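Long-range contacts in mandelate racemase/muconate lactonizing enzyme/Enolase superfamily (Rhodobacter sphaeroides, PDB 2HZG), which is of unknown function but has the two-domain build of the enolase superfamily, with a barrel domain that carries a bound sodium ion: residues 63-68 with 90-95; 8-13 with 29-34; 299-304 with 317-322; 257-262 with 287-292. All blocks are in the same frame, centred on the assembly; numbering follows the deposited sequence. Where two conformers were deposited one is given.

Contact 1: 63-68 with 90-95; sequences VCRPVS and GYNSMD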
loop_
_atom_site.group_PDB
_atom_site.type_symbol
_atom_site.label_atom_id
_atom_site.label_comp_id
_atom_site.label_asym_id
_atom_site.label_seq_id
_atom_site.Cartn_x
_atom_site.Cartn_y
_atom_site.Cartn_z
ATOM N N VAL A 63 10.439 -13.182 -0.475
ATOM C CA VAL A 63 9.151 -12.541 -0.814
ATOM C C VAL A 63 9.254 -11.010 -0.838
ATOM O O VAL A 63 8.252 -10.281 -0.717
ATOM C CB VAL A 63 7.938 -13.091 0.012
ATOM C CG1 VAL A 63 7.747 -14.621 -0.254
ATOM C CG2 VAL A 63 8.078 -12.790 1.501
ATOM N N CYS A 64 10.491 -10.541 -1.009
ATOM C CA CYS A 64 10.747 -9.139 -1.312
ATOM C C CYS A 64 11.797 -9.042 -2.449
ATOM O O CYS A 64 12.897 -8.523 -2.274
ATOM C CB CYS A 64 11.160 -8.384 -0.046
ATOM S SG CYS A 64 11.175 -6.600 -0.188
ATOM N N ARG A 65 11.433 -9.575 -3.608
ATOM C CA ARG A 65 12.287 -9.517 -4.786
ATOM C C ARG A 65 11.889 -8.343 -5.658
ATOM O O ARG A 65 10.745 -7.899 -5.594
ATOM C CB ARG A 65 12.125 -10.808 -5.596
ATOM C CG ARG A 65 12.504 -12.021 -4.814
ATOM C CD ARG A 65 12.592 -13.246 -5.686
ATOM N NE ARG A 65 12.052 -14.365 -4.943
ATOM C CZ ARG A 65 12.200 -15.645 -5.279
ATOM N NH1 ARG A 65 12.892 -15.972 -6.374
ATOM N NH2 ARG A 65 11.647 -16.596 -4.515
ATOM N N PRO A 66 12.815 -7.868 -6.508
ATOM C CA PRO A 66 12.438 -6.858 -7.503
ATOM C C PRO A 66 11.362 -7.430 -8.418
ATOM O O PRO A 66 11.366 -8.632 -8.710
ATOM C CB PRO A 66 13.734 -6.639 -8.291
ATOM C CG PRO A 66 14.531 -7.960 -8.091
ATOM C CD PRO A 66 14.234 -8.262 -6.633
ATOM N N VAL A 67 10.444 -6.584 -8.871
ATOM C CA VAL A 67 9.396 -7.048 -9.772
ATOM C C VAL A 67 9.958 -7.793 -11.008
ATOM O O VAL A 67 9.369 -8.774 -11.455
ATOM C CB VAL A 67 8.414 -5.908 -10.153
ATOM C CG1 VAL A 67 7.408 -6.366 -11.252
ATOM C CG2 VAL A 67 7.678 -5.430 -8.905
ATOM N N SER A 68 11.099 -7.337 -11.527
ATOM C CA SER A 68 11.725 -7.924 -12.726
ATOM C C SER A 68 11.998 -9.429 -12.625
ATOM O O SER A 68 11.995 -10.130 -13.638
ATOM C CB SER A 68 13.040 -7.218 -13.031
ATOM O OG SER A 68 13.973 -7.460 -11.996
ATOM N N GLY A 90 2.922 -10.943 -7.123
ATOM C CA GLY A 90 2.197 -10.907 -5.854
ATOM C C GLY A 90 2.865 -11.710 -4.741
ATOM O O GLY A 90 2.874 -11.302 -3.579
ATOM N N TYR A 91 3.442 -12.854 -5.098
ATOM C CA TYR A 91 4.107 -13.696 -4.121
ATOM C C TYR A 91 5.542 -13.229 -3.867
ATOM O O TYR A 91 5.913 -12.961 -2.709
ATOM C CB TYR A 91 4.071 -15.171 -4.576
ATOM C CG TYR A 91 4.769 -16.115 -3.614
ATOM C CD1 TYR A 91 4.117 -16.576 -2.468
ATOM C CD2 TYR A 91 6.084 -16.520 -3.838
ATOM C CE1 TYR A 91 4.757 -17.431 -1.571
ATOM C CE2 TYR A 91 6.734 -17.372 -2.948
ATOM C CZ TYR A 91 6.057 -17.826 -1.819
ATOM O OH TYR A 91 6.699 -18.671 -0.933
ATOM N N ASN A 92 6.346 -13.144 -4.939
ATOM C CA ASN A 92 7.783 -12.828 -4.838
ATOM C C ASN A 92 8.070 -11.400 -4.370
ATOM O O ASN A 92 9.155 -11.122 -3.854
ATOM C CB ASN A 92 8.497 -13.033 -6.184
ATOM C CG ASN A 92 8.717 -14.507 -6.534
ATOM O OD1 ASN A 92 8.625 -15.378 -5.675
ATOM N ND2 ASN A 92 9.041 -14.779 -7.807
ATOM N N SER A 93 7.126 -10.483 -4.606
ATOM C CA SER A 93 7.316 -9.069 -4.206
ATOM C C SER A 93 6.278 -8.652 -3.159
ATOM O O SER A 93 5.951 -7.479 -3.021
ATOM C CB SER A 93 7.248 -8.140 -5.432
ATOM O OG SER A 93 8.284 -8.439 -6.358
ATOM N N MET A 94 5.744 -9.631 -2.436
ATOM C CA MET A 94 4.731 -9.379 -1.401
ATOM C C MET A 94 5.109 -8.267 -0.406
ATOM O O MET A 94 4.272 -7.414 -0.079
ATOM C CB MET A 94 4.381 -10.680 -0.667
ATOM C CG MET A 94 3.346 -10.526 0.465
ATOM S SD MET A 94 3.217 -12.096 1.351
ATOM C CE MET A 94 4.676 -12.120 2.385
ATOM N N ASP A 95 6.358 -8.265 0.067
ATOM C CA ASP A 95 6.795 -7.315 1.097
ATOM C C ASP A 95 7.339 -6.006 0.506
ATOM O O ASP A 95 7.885 -5.137 1.228
ATOM C CB ASP A 95 7.851 -7.961 2.003
ATOM C CG ASP A 95 7.258 -8.981 2.985
ATOM O OD1 ASP A 95 6.036 -9.236 2.966
ATOM O OD2 ASP A 95 8.044 -9.533 3.792
HETATM O O HOH W 1 9.199 -10.387 -8.086
#
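S93 OG sits beside its own backbone N and anti to the carbonyl carbon (chi1 -62°), and this torsion brings the hydroxyl against the backbone of 63-68. S93 OG donates to R65 O at 2.6 Å, from above the carbonyl plane. Water 1 donates to the same S93 OG at 2.8 Å and also to P66 O. One hydroxyl thus holds R65 O directly and P66 O through the water.

Two backbone bonds join the segments as well. R65 N donates to N92 O at 2.8 Å, almost straight (169°) and in the carbonyl plane. D95 N reaches V63 O at 2.9 Å, nearly along the C=O axis.

The R65 chain bends at chi3 and lays its guanidinium over the N92 amide, the planes 22° apart. The two groups stack, with N92 OD1 over the guanidinium face. The polar ends bond elsewhere: R65 NE to G62 O, and N92 ND2 to S70 OG. V63 places CG1 over one face of the Y91 ring, a CH-pi contact at 4.1 Å from CG1 to the ring centroid. V63 CG2 turns to M94 CE, 3.6 Å away.

V67 packs on A99 and I106 of helix 99-118. C64 touches A47 of the second subunit, so the contact borders the dimer interface. S93 is the first residue to leave helical geometry. The contact is the C-terminal end of helix 79-92 packed against the loop that precedes the same helix, in the N-terminal domain of an enolase-superfamily protein.

Contact 2: 8-13 with 29-34; sequences VDLFYL and LLVRVA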
loop_
_atom_site.group_PDB
_atom_site.type_symbol
_atom_site.label_atom_id
_atom_site.label_comp_id
_atom_site.label_asym_id
_atom_site.label_seq_id
_atom_site.Cartn_x
_atom_site.Cartn_y
_atom_site.Cartn_z
ATOM N N VAL A 8 11.873 -5.457 -20.772
ATOM C CA VAL A 8 10.867 -4.584 -20.171
ATOM C C VAL A 8 11.583 -3.280 -19.968
ATOM O O VAL A 8 12.482 -3.183 -19.112
ATOM C CB VAL A 8 10.331 -5.089 -18.806
ATOM C CG1 VAL A 8 9.230 -4.141 -18.265
ATOM C CG2 VAL A 8 9.819 -6.528 -18.896
ATOM N N ASP A 9 11.201 -2.284 -20.769
ATOM C CA ASP A 9 11.815 -0.976 -20.698
ATOM C C ASP A 9 10.865 0.023 -20.077
ATOM O O ASP A 9 9.671 0.088 -20.435
ATOM C CB ASP A 9 12.274 -0.496 -22.082
ATOM C CG ASP A 9 13.382 -1.366 -22.635
ATOM O OD1 ASP A 9 14.418 -1.507 -21.944
ATOM O OD2 ASP A 9 13.187 -1.951 -23.719
ATOM N N LEU A 10 11.431 0.789 -19.150
ATOM C CA LEU A 10 10.689 1.713 -18.301
ATOM C C LEU A 10 11.087 3.142 -18.627
ATOM O O LEU A 10 12.254 3.506 -18.488
ATOM C CB LEU A 10 11.010 1.415 -16.835
ATOM C CG LEU A 10 10.833 -0.034 -16.331
ATOM C CD1 LEU A 10 11.057 -0.124 -14.793
ATOM C CD2 LEU A 10 9.457 -0.594 -16.712
ATOM N N PHE A 11 10.100 3.948 -19.014
ATOM C CA PHE A 11 10.304 5.323 -19.451
ATOM C C PHE A 11 9.673 6.293 -18.463
ATOM O O PHE A 11 8.458 6.377 -18.365
ATOM C CB PHE A 11 9.681 5.516 -20.837
ATOM C CG PHE A 11 10.334 4.687 -21.909
ATOM C CD1 PHE A 11 11.338 5.245 -22.710
ATOM C CD2 PHE A 11 9.962 3.354 -22.106
ATOM C CE1 PHE A 11 11.952 4.491 -23.707
ATOM C CE2 PHE A 11 10.576 2.583 -23.101
ATOM C CZ PHE A 11 11.579 3.159 -23.900
ATOM N N TYR A 12 10.521 7.011 -17.726
ATOM C CA TYR A 12 10.063 8.036 -16.789
ATOM C C TYR A 12 9.835 9.295 -17.626
ATOM O O TYR A 12 10.784 9.868 -18.143
ATOM C CB TYR A 12 11.138 8.276 -15.712
ATOM C CG TYR A 12 10.794 9.207 -14.540
ATOM C CD1 TYR A 12 9.668 10.049 -14.548
ATOM C CD2 TYR A 12 11.651 9.273 -13.433
ATOM C CE1 TYR A 12 9.392 10.910 -13.459
ATOM C CE2 TYR A 12 11.390 10.120 -12.347
ATOM C CZ TYR A 12 10.271 10.935 -12.359
ATOM O OH TYR A 12 10.034 11.766 -11.269
ATOM N N LEU A 13 8.576 9.693 -17.800
ATOM C CA LEU A 13 8.290 10.903 -18.552
ATOM C C LEU A 13 7.824 12.004 -17.619
ATOM O O LEU A 13 7.125 11.721 -16.648
ATOM C CB LEU A 13 7.212 10.645 -19.621
ATOM C CG LEU A 13 7.509 9.545 -20.651
ATOM C CD1 LEU A 13 6.426 9.589 -21.729
ATOM C CD2 LEU A 13 8.910 9.713 -21.238
ATOM N N LEU A 29 4.931 6.954 -15.945
ATOM C CA LEU A 29 5.870 5.861 -16.118
ATOM C C LEU A 29 5.289 4.918 -17.169
ATOM O O LEU A 29 4.288 4.254 -16.919
ATOM C CB LEU A 29 6.178 5.126 -14.803
ATOM C CG LEU A 29 7.195 3.966 -14.968
ATOM C CD1 LEU A 29 8.585 4.442 -15.395
ATOM C CD2 LEU A 29 7.303 3.177 -13.682
ATOM N N LEU A 30 5.904 4.902 -18.353
ATOM C CA LEU A 30 5.453 4.027 -19.433
ATOM C C LEU A 30 6.289 2.750 -19.447
ATOM O O LEU A 30 7.453 2.748 -19.064
ATOM C CB LEU A 30 5.543 4.745 -20.791
ATOM C CG LEU A 30 4.667 5.984 -21.046
ATOM C CD1 LEU A 30 4.715 6.332 -22.531
ATOM C CD2 LEU A 30 3.212 5.764 -20.630
ATOM N N VAL A 31 5.675 1.663 -19.882
ATOM C CA VAL A 31 6.308 0.362 -19.794
ATOM C C VAL A 31 6.180 -0.281 -21.156
ATOM O O VAL A 31 5.065 -0.473 -21.647
ATOM C CB VAL A 31 5.606 -0.568 -18.748
ATOM C CG1 VAL A 31 6.283 -1.934 -18.716
ATOM C CG2 VAL A 31 5.601 0.049 -17.325
ATOM N N ARG A 32 7.320 -0.605 -21.764
ATOM C CA ARG A 32 7.305 -1.330 -23.031
ATOM C C ARG A 32 7.824 -2.729 -22.783
ATOM O O ARG A 32 8.977 -2.900 -22.376
ATOM C CB ARG A 32 8.174 -0.627 -24.094
ATOM C CG ARG A 32 8.102 -1.301 -25.481
ATOM C CD ARG A 32 9.060 -0.688 -26.500
ATOM N NE ARG A 32 10.445 -0.721 -26.045
ATOM C CZ ARG A 32 11.381 0.163 -26.388
ATOM N NH1 ARG A 32 11.091 1.169 -27.222
ATOM N NH2 ARG A 32 12.611 0.040 -25.891
ATOM N N VAL A 33 6.980 -3.724 -23.025
ATOM C CA VAL A 33 7.376 -5.117 -22.876
ATOM C C VAL A 33 7.634 -5.688 -24.280
ATOM O O VAL A 33 6.859 -5.417 -25.214
ATOM C CB VAL A 33 6.290 -5.941 -22.138
ATOM C CG1 VAL A 33 6.701 -7.418 -22.027
ATOM C CG2 VAL A 33 6.009 -5.352 -20.735
ATOM N N ALA A 34 8.726 -6.439 -24.425
ATOM C CA ALA A 34 9.034 -7.144 -25.673
ATOM C C ALA A 34 9.081 -8.645 -25.416
ATOM O O ALA A 34 9.734 -9.101 -24.474
ATOM C CB ALA A 34 10.384 -6.664 -26.274
HETATM O O HOH W 2 10.995 -3.209 -24.481
#
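R32 leaves its strand with CG anti to the backbone N (chi1 -176°). Its CB lies 4.1 Å from F11 CE2. The chain then bends at chi3 and turns the guanidinium back over strand 8-13. R32 NE donates to water 2, in the guanidinium plane. R32 CZ comes 3.9 Å from F11 CZ, which lies over one guanidinium face; the ring presents its edge, with the planes 80° apart. At the tip, R32 NH2 forms a salt bridge with D9 OD2 at 3.0 Å. The bond is straight (168°), but OD2 is met from above the carboxylate plane. Water 2 also donates to D9 OD2 and R32 O.

The backbones form an antiparallel pair. D9 with R32 and F11 with L30 are hydrogen-bonded pairs; D9 N to R32 O measures 2.8 Å. On the face opposite R32, V8 CG1 meets V31 CG1 at 3.7 Å and L10 CD2 meets V31 CG2 at 4.0 Å. That face packs on helices 48-56 and 99-118 of the N-terminal domain. It is largely apolar. The other face is mixed: the partly exposed D9-R32 pair, whose charge water 2 probably eases, lies beside buried F11 and L30.

Contact 3: 299-304 with 317-322; sequences ITYVNH and QPFAGL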
loop_
_atom_site.group_PDB
_atom_site.type_symbol
_atom_site.label_atom_id
_atom_site.label_comp_id
_atom_site.label_asym_id
_atom_site.label_seq_id
_atom_site.Cartn_x
_atom_site.Cartn_y
_atom_site.Cartn_z
ATOM N N ILE A 299 -23.605 -2.666 -8.255
ATOM C CA ILE A 299 -22.907 -1.389 -8.106
ATOM C C ILE A 299 -22.335 -0.949 -9.458
ATOM O O ILE A 299 -21.671 -1.719 -10.139
ATOM C CB ILE A 299 -21.803 -1.467 -7.000
ATOM C CG1 ILE A 299 -22.459 -1.760 -5.632
ATOM C CG2 ILE A 299 -20.958 -0.159 -6.952
ATOM C CD1 ILE A 299 -21.495 -2.137 -4.523
ATOM N N THR A 300 -22.605 0.294 -9.839
ATOM C CA THR A 300 -22.061 0.872 -11.062
ATOM C C THR A 300 -20.534 0.969 -11.024
ATOM O O THR A 300 -19.953 1.519 -10.090
ATOM C CB THR A 300 -22.646 2.261 -11.344
ATOM O OG1 THR A 300 -24.075 2.181 -11.365
ATOM C CG2 THR A 300 -22.132 2.812 -12.720
ATOM N N TYR A 301 -19.903 0.418 -12.058
ATOM C CA TYR A 301 -18.462 0.484 -12.239
ATOM C C TYR A 301 -18.117 1.634 -13.198
ATOM O O TYR A 301 -18.783 1.823 -14.203
ATOM C CB TYR A 301 -17.964 -0.857 -12.798
ATOM C CG TYR A 301 -16.479 -0.959 -12.995
ATOM C CD1 TYR A 301 -15.689 -1.730 -12.126
ATOM C CD2 TYR A 301 -15.857 -0.350 -14.104
ATOM C CE1 TYR A 301 -14.307 -1.847 -12.329
ATOM C CE2 TYR A 301 -14.480 -0.455 -14.309
ATOM C CZ TYR A 301 -13.719 -1.202 -13.420
ATOM O OH TYR A 301 -12.379 -1.309 -13.630
ATOM N N VAL A 302 -17.082 2.400 -12.856
ATOM C CA VAL A 302 -16.608 3.486 -13.699
ATOM C C VAL A 302 -15.097 3.399 -13.681
ATOM O O VAL A 302 -14.508 3.013 -12.672
ATOM C CB VAL A 302 -17.050 4.917 -13.188
ATOM C CG1 VAL A 302 -16.931 5.954 -14.317
ATOM C CG2 VAL A 302 -18.490 4.935 -12.614
ATOM N N ASN A 303 -14.465 3.739 -14.795
ATOM C CA ASN A 303 -13.028 3.950 -14.775
ATOM C C ASN A 303 -12.659 5.189 -13.952
ATOM O O ASN A 303 -13.444 6.154 -13.870
ATOM C CB ASN A 303 -12.480 4.108 -16.196
ATOM C CG ASN A 303 -13.033 5.331 -16.893
ATOM O OD1 ASN A 303 -14.238 5.552 -16.906
ATOM N ND2 ASN A 303 -12.157 6.142 -17.448
ATOM N N HIS A 304 -11.483 5.141 -13.327
ATOM C CA HIS A 304 -10.794 6.355 -12.938
ATOM C C HIS A 304 -9.682 6.597 -13.951
ATOM O O HIS A 304 -8.779 5.774 -14.086
ATOM C CB HIS A 304 -10.173 6.286 -11.530
ATOM C CG HIS A 304 -9.279 7.450 -11.242
ATOM N ND1 HIS A 304 -7.926 7.434 -11.501
ATOM C CD2 HIS A 304 -9.560 8.698 -10.799
ATOM C CE1 HIS A 304 -7.404 8.611 -11.208
ATOM N NE2 HIS A 304 -8.376 9.395 -10.776
ATOM N N GLN A 317 -11.227 -0.953 -20.698
ATOM C CA GLN A 317 -11.266 -2.399 -20.991
ATOM C C GLN A 317 -12.115 -3.208 -19.990
ATOM O O GLN A 317 -12.958 -3.990 -20.408
ATOM C CB GLN A 317 -9.860 -3.017 -21.103
ATOM C CG GLN A 317 -8.877 -2.336 -22.078
ATOM C CD GLN A 317 -9.306 -2.420 -23.540
ATOM O OE1 GLN A 317 -10.023 -3.351 -23.951
ATOM N NE2 GLN A 317 -8.883 -1.441 -24.326
ATOM N N PRO A 318 -11.920 -3.012 -18.664
ATOM C CA PRO A 318 -12.615 -3.894 -17.710
ATOM C C PRO A 318 -14.140 -3.787 -17.656
ATOM O O PRO A 318 -14.788 -4.638 -17.030
ATOM C CB PRO A 318 -12.030 -3.465 -16.360
ATOM C CG PRO A 318 -10.725 -2.776 -16.721
ATOM C CD PRO A 318 -11.064 -2.046 -17.950
ATOM N N PHE A 319 -14.718 -2.752 -18.262
ATOM C CA PHE A 319 -16.174 -2.660 -18.309
ATOM C C PHE A 319 -16.706 -2.429 -19.718
ATOM O O PHE A 319 -17.857 -2.031 -19.888
ATOM C CB PHE A 319 -16.754 -1.675 -17.246
ATOM C CG PHE A 319 -16.552 -0.171 -17.528
ATOM C CD1 PHE A 319 -17.664 0.686 -17.583
ATOM C CD2 PHE A 319 -15.271 0.398 -17.625
ATOM C CE1 PHE A 319 -17.517 2.056 -17.767
ATOM C CE2 PHE A 319 -15.104 1.759 -17.832
ATOM C CZ PHE A 319 -16.238 2.611 -17.899
ATOM N N ALA A 320 -15.870 -2.725 -20.721
ATOM C CA ALA A 320 -16.230 -2.556 -22.131
ATOM C C ALA A 320 -17.526 -3.303 -22.462
ATOM O O ALA A 320 -18.397 -2.784 -23.149
ATOM C CB ALA A 320 -15.098 -3.048 -23.036
ATOM N N GLY A 321 -17.647 -4.529 -21.964
ATOM C CA GLY A 321 -18.788 -5.372 -22.300
ATOM C C GLY A 321 -19.979 -5.213 -21.387
ATOM O O GLY A 321 -20.972 -5.913 -21.558
ATOM N N LEU A 322 -19.893 -4.293 -20.424
ATOM C CA LEU A 322 -21.020 -4.012 -19.534
ATOM C C LEU A 322 -21.837 -2.827 -20.049
ATOM O O LEU A 322 -21.560 -1.658 -19.738
ATOM C CB LEU A 322 -20.538 -3.774 -18.100
ATOM C CG LEU A 322 -19.673 -4.868 -17.476
ATOM C CD1 LEU A 322 -19.360 -4.465 -16.033
ATOM C CD2 LEU A 322 -20.355 -6.244 -17.530
#
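Strand 300-303 runs past a type I turn from F319 to L322, in which L322 N bonds F319 O at 3.1 Å, and the nearest CA atoms, those of Y301 and F319, stay 7.2 Å apart. The strand belongs to the parallel barrel of the enolase-type C-terminal domain. Segment 317-322 is in the loop that follows helix 309-316 and leads to strand 327-331, so the contact lies within a beta-alpha-beta crossover. It is carried by side chains.

Y301 and F319 both point toward the other segment. Y301 CG is anti to the backbone N (chi1 -178°), which sends the ring out from the strand. F319 CG takes the crowded position between the backbone N and the carbonyl carbon (chi1 74°). The two rings meet obliquely, with planes at 48° and centroids 5.2 Å apart. Y301 CD2 comes within 3.5 Å of F319 CG.

Further along the strand, the F319 ring reaches N303, where F319 CZ is 3.7 Å from N303 OD1. That oxygen is already held by E329 N of strand 327-331, while N303 ND2 bonds T305 OG1. V302 points away from the turn, with its side chain about 10 Å from a bound sodium ion.

On the helix side, Y301 rests on A287 and A291 of helix 284-297. Segment 317-322 is also held by F319 O, which accepts from K134 NZ, and by P318 O, hydrogen-bonded to Y128 OH. The phenol tip meets the proline ring: Y301 OH lies 3.5 Å from P318 CB.

Contact 4: 257-262 with 287-292; sequences HNFHMA and AKRVAD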
loop_
_atom_site.group_PDB
_atom_site.type_symbol
_atom_site.label_atom_id
_atom_site.label_comp_id
_atom_site.label_asym_id
_atom_site.label_seq_id
_atom_site.Cartn_x
_atom_site.Cartn_y
_atom_site.Cartn_z
ATOM N N HIS A 257 -5.176 -0.439 -4.724
ATOM C CA HIS A 257 -3.999 -1.009 -5.390
ATOM C C HIS A 257 -4.090 -2.540 -5.344
ATOM O O HIS A 257 -3.156 -3.231 -5.694
ATOM C CB HIS A 257 -2.681 -0.489 -4.784
ATOM C CG HIS A 257 -2.547 -0.751 -3.311
ATOM N ND1 HIS A 257 -2.781 0.216 -2.354
ATOM C CD2 HIS A 257 -2.205 -1.874 -2.634
ATOM C CE1 HIS A 257 -2.585 -0.301 -1.155
ATOM N NE2 HIS A 257 -2.226 -1.564 -1.297
ATOM N N ASN A 258 -5.229 -3.054 -4.891
ATOM C CA ASN A 258 -5.551 -4.454 -5.073
ATOM C C ASN A 258 -7.054 -4.633 -5.136
ATOM O O ASN A 258 -7.810 -3.697 -4.855
ATOM C CB ASN A 258 -4.892 -5.356 -4.004
ATOM C CG ASN A 258 -5.220 -4.918 -2.577
ATOM O OD1 ASN A 258 -6.381 -4.898 -2.183
ATOM N ND2 ASN A 258 -4.194 -4.572 -1.806
ATOM N N PHE A 259 -7.477 -5.834 -5.504
ATOM C CA PHE A 259 -8.891 -6.170 -5.592
ATOM C C PHE A 259 -9.655 -5.960 -4.275
ATOM O O PHE A 259 -10.753 -5.433 -4.284
ATOM C CB PHE A 259 -9.083 -7.617 -6.087
ATOM C CG PHE A 259 -10.485 -8.139 -5.908
ATOM C CD1 PHE A 259 -11.485 -7.807 -6.813
ATOM C CD2 PHE A 259 -10.805 -8.959 -4.825
ATOM C CE1 PHE A 259 -12.767 -8.273 -6.661
ATOM C CE2 PHE A 259 -12.103 -9.423 -4.644
ATOM C CZ PHE A 259 -13.089 -9.087 -5.566
ATOM N N HIS A 260 -9.101 -6.415 -3.158
ATOM C CA HIS A 260 -9.847 -6.354 -1.903
ATOM C C HIS A 260 -10.129 -4.947 -1.368
ATOM O O HIS A 260 -11.154 -4.743 -0.738
ATOM C CB HIS A 260 -9.275 -7.309 -0.836
ATOM C CG HIS A 260 -9.657 -8.736 -1.089
ATOM N ND1 HIS A 260 -8.808 -9.636 -1.695
ATOM C CD2 HIS A 260 -10.825 -9.394 -0.886
ATOM C CE1 HIS A 260 -9.427 -10.797 -1.834
ATOM N NE2 HIS A 260 -10.651 -10.677 -1.349
ATOM N N MET A 261 -9.238 -3.994 -1.619
ATOM C CA MET A 261 -9.544 -2.581 -1.322
ATOM C C MET A 261 -10.846 -2.125 -2.014
ATOM O O MET A 261 -11.684 -1.457 -1.403
ATOM C CB MET A 261 -8.392 -1.680 -1.726
ATOM C CG MET A 261 -7.180 -1.827 -0.830
ATOM S SD MET A 261 -5.893 -0.672 -1.287
ATOM C CE MET A 261 -6.593 0.934 -0.849
ATOM N N ALA A 262 -11.027 -2.520 -3.270
ATOM C CA ALA A 262 -12.255 -2.206 -3.996
ATOM C C ALA A 262 -13.438 -3.018 -3.441
ATOM O O ALA A 262 -14.514 -2.457 -3.185
ATOM C CB ALA A 262 -12.076 -2.454 -5.487
ATOM N N ALA A 287 -8.889 -5.278 -12.201
ATOM C CA ALA A 287 -9.973 -4.374 -12.538
ATOM C C ALA A 287 -11.216 -5.112 -13.045
ATOM O O ALA A 287 -12.325 -4.817 -12.631
ATOM C CB ALA A 287 -9.485 -3.362 -13.571
ATOM N N LYS A 288 -11.016 -6.072 -13.953
ATOM C CA LYS A 288 -12.087 -6.933 -14.436
ATOM C C LYS A 288 -12.693 -7.755 -13.283
ATOM O O LYS A 288 -13.908 -7.969 -13.221
ATOM C CB LYS A 288 -11.528 -7.867 -15.528
ATOM C CG LYS A 288 -12.492 -8.917 -16.047
ATOM C CD LYS A 288 -13.688 -8.328 -16.796
ATOM C CE LYS A 288 -14.462 -9.443 -17.569
ATOM N NZ LYS A 288 -14.790 -10.599 -16.674
ATOM N N ARG A 289 -11.835 -8.219 -12.384
ATOM C CA ARG A 289 -12.297 -8.920 -11.190
ATOM C C ARG A 289 -13.227 -8.005 -10.370
ATOM O O ARG A 289 -14.287 -8.443 -9.942
ATOM C CB ARG A 289 -11.103 -9.409 -10.372
ATOM C CG ARG A 289 -11.468 -10.379 -9.294
ATOM C CD ARG A 289 -10.248 -10.806 -8.525
ATOM N NE ARG A 289 -10.642 -11.567 -7.336
ATOM C CZ ARG A 289 -9.834 -11.827 -6.322
ATOM N NH1 ARG A 289 -8.575 -11.380 -6.344
ATOM N NH2 ARG A 289 -10.294 -12.521 -5.292
ATOM N N VAL A 290 -12.861 -6.728 -10.217
ATOM C CA VAL A 290 -13.755 -5.744 -9.554
ATOM C C VAL A 290 -15.079 -5.562 -10.304
ATOM O O VAL A 290 -16.165 -5.576 -9.692
ATOM C CB VAL A 290 -13.070 -4.350 -9.355
ATOM C CG1 VAL A 290 -14.052 -3.337 -8.689
ATOM C CG2 VAL A 290 -11.815 -4.491 -8.537
ATOM N N ALA A 291 -14.994 -5.404 -11.628
ATOM C CA ALA A 291 -16.195 -5.241 -12.450
ATOM C C ALA A 291 -17.194 -6.403 -12.302
ATOM O O ALA A 291 -18.401 -6.165 -12.151
ATOM C CB ALA A 291 -15.814 -5.003 -13.928
ATOM N N ASP A 292 -16.687 -7.640 -12.320
ATOM C CA ASP A 292 -17.503 -8.835 -12.042
ATOM C C ASP A 292 -18.146 -8.729 -10.638
ATOM O O ASP A 292 -19.344 -8.990 -10.470
ATOM C CB ASP A 292 -16.656 -10.122 -12.084
ATOM C CG ASP A 292 -16.048 -10.427 -13.466
ATOM O OD1 ASP A 292 -16.395 -9.796 -14.485
ATOM O OD2 ASP A 292 -15.188 -11.338 -13.525
#
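The R289 guanidinium lies flat on the F259 ring, the planes only 7° apart. R289 CZ sits 3.8 Å from the F259 centroid, a cation-pi contact over the face. R289 CD joins it over the same face at 3.9 Å from the F259 centroid, so both charged and aliphatic parts of the chain are used. R289 is extended from CG to NE, with CG anti to the backbone N, and so reaches across to the ring. F259 CG is also anti to its backbone N (chi1 167°), which swings the ring toward helix 284-297. V290 supplies the apolar part: its CG2 touches F259 CD1 at 3.8 Å and A262 CB at 3.7 Å.

In the next shell, F259 CD2 covers one face of the H260 ring. H260 CE1 comes 4.0 Å from R289 NH2, with its ring steeply turned to the guanidinium. N258 is the N-cap of helix 259-268; its OD1 accepts from M261 N at 3.0 Å and fixes the helix start.

H260 also packs on G233 of the second subunit. Inward, V290 rests on I274 and I276 and A262 on I276, so helices 259-268 and 284-297 lie as neighbours against strand 273-276 of the barrel.

In the fold
Contacts 1 and 2 belong to the N-terminal domain, contacts 3 and 4 to the barrel. Helix 284-297 supplies one segment of contact 4 and backs contact 3, so these two contacts touch through it; the helix leads straight into strand 300-303. Contact 3 is wholly buried and depends on aromatic and apolar packing. Contact 4 is buried on its barrel side but carries a charged group outside. Contact 2 is mostly buried and is held by sheet bonds, with one partly exposed ion pair. Contact 1 is the most peripheral, partly exposed, and rests on backbone, hydroxyl and water bonds. Contacts 1, 2 and 4 all reach the second subunit; contact 3 does not.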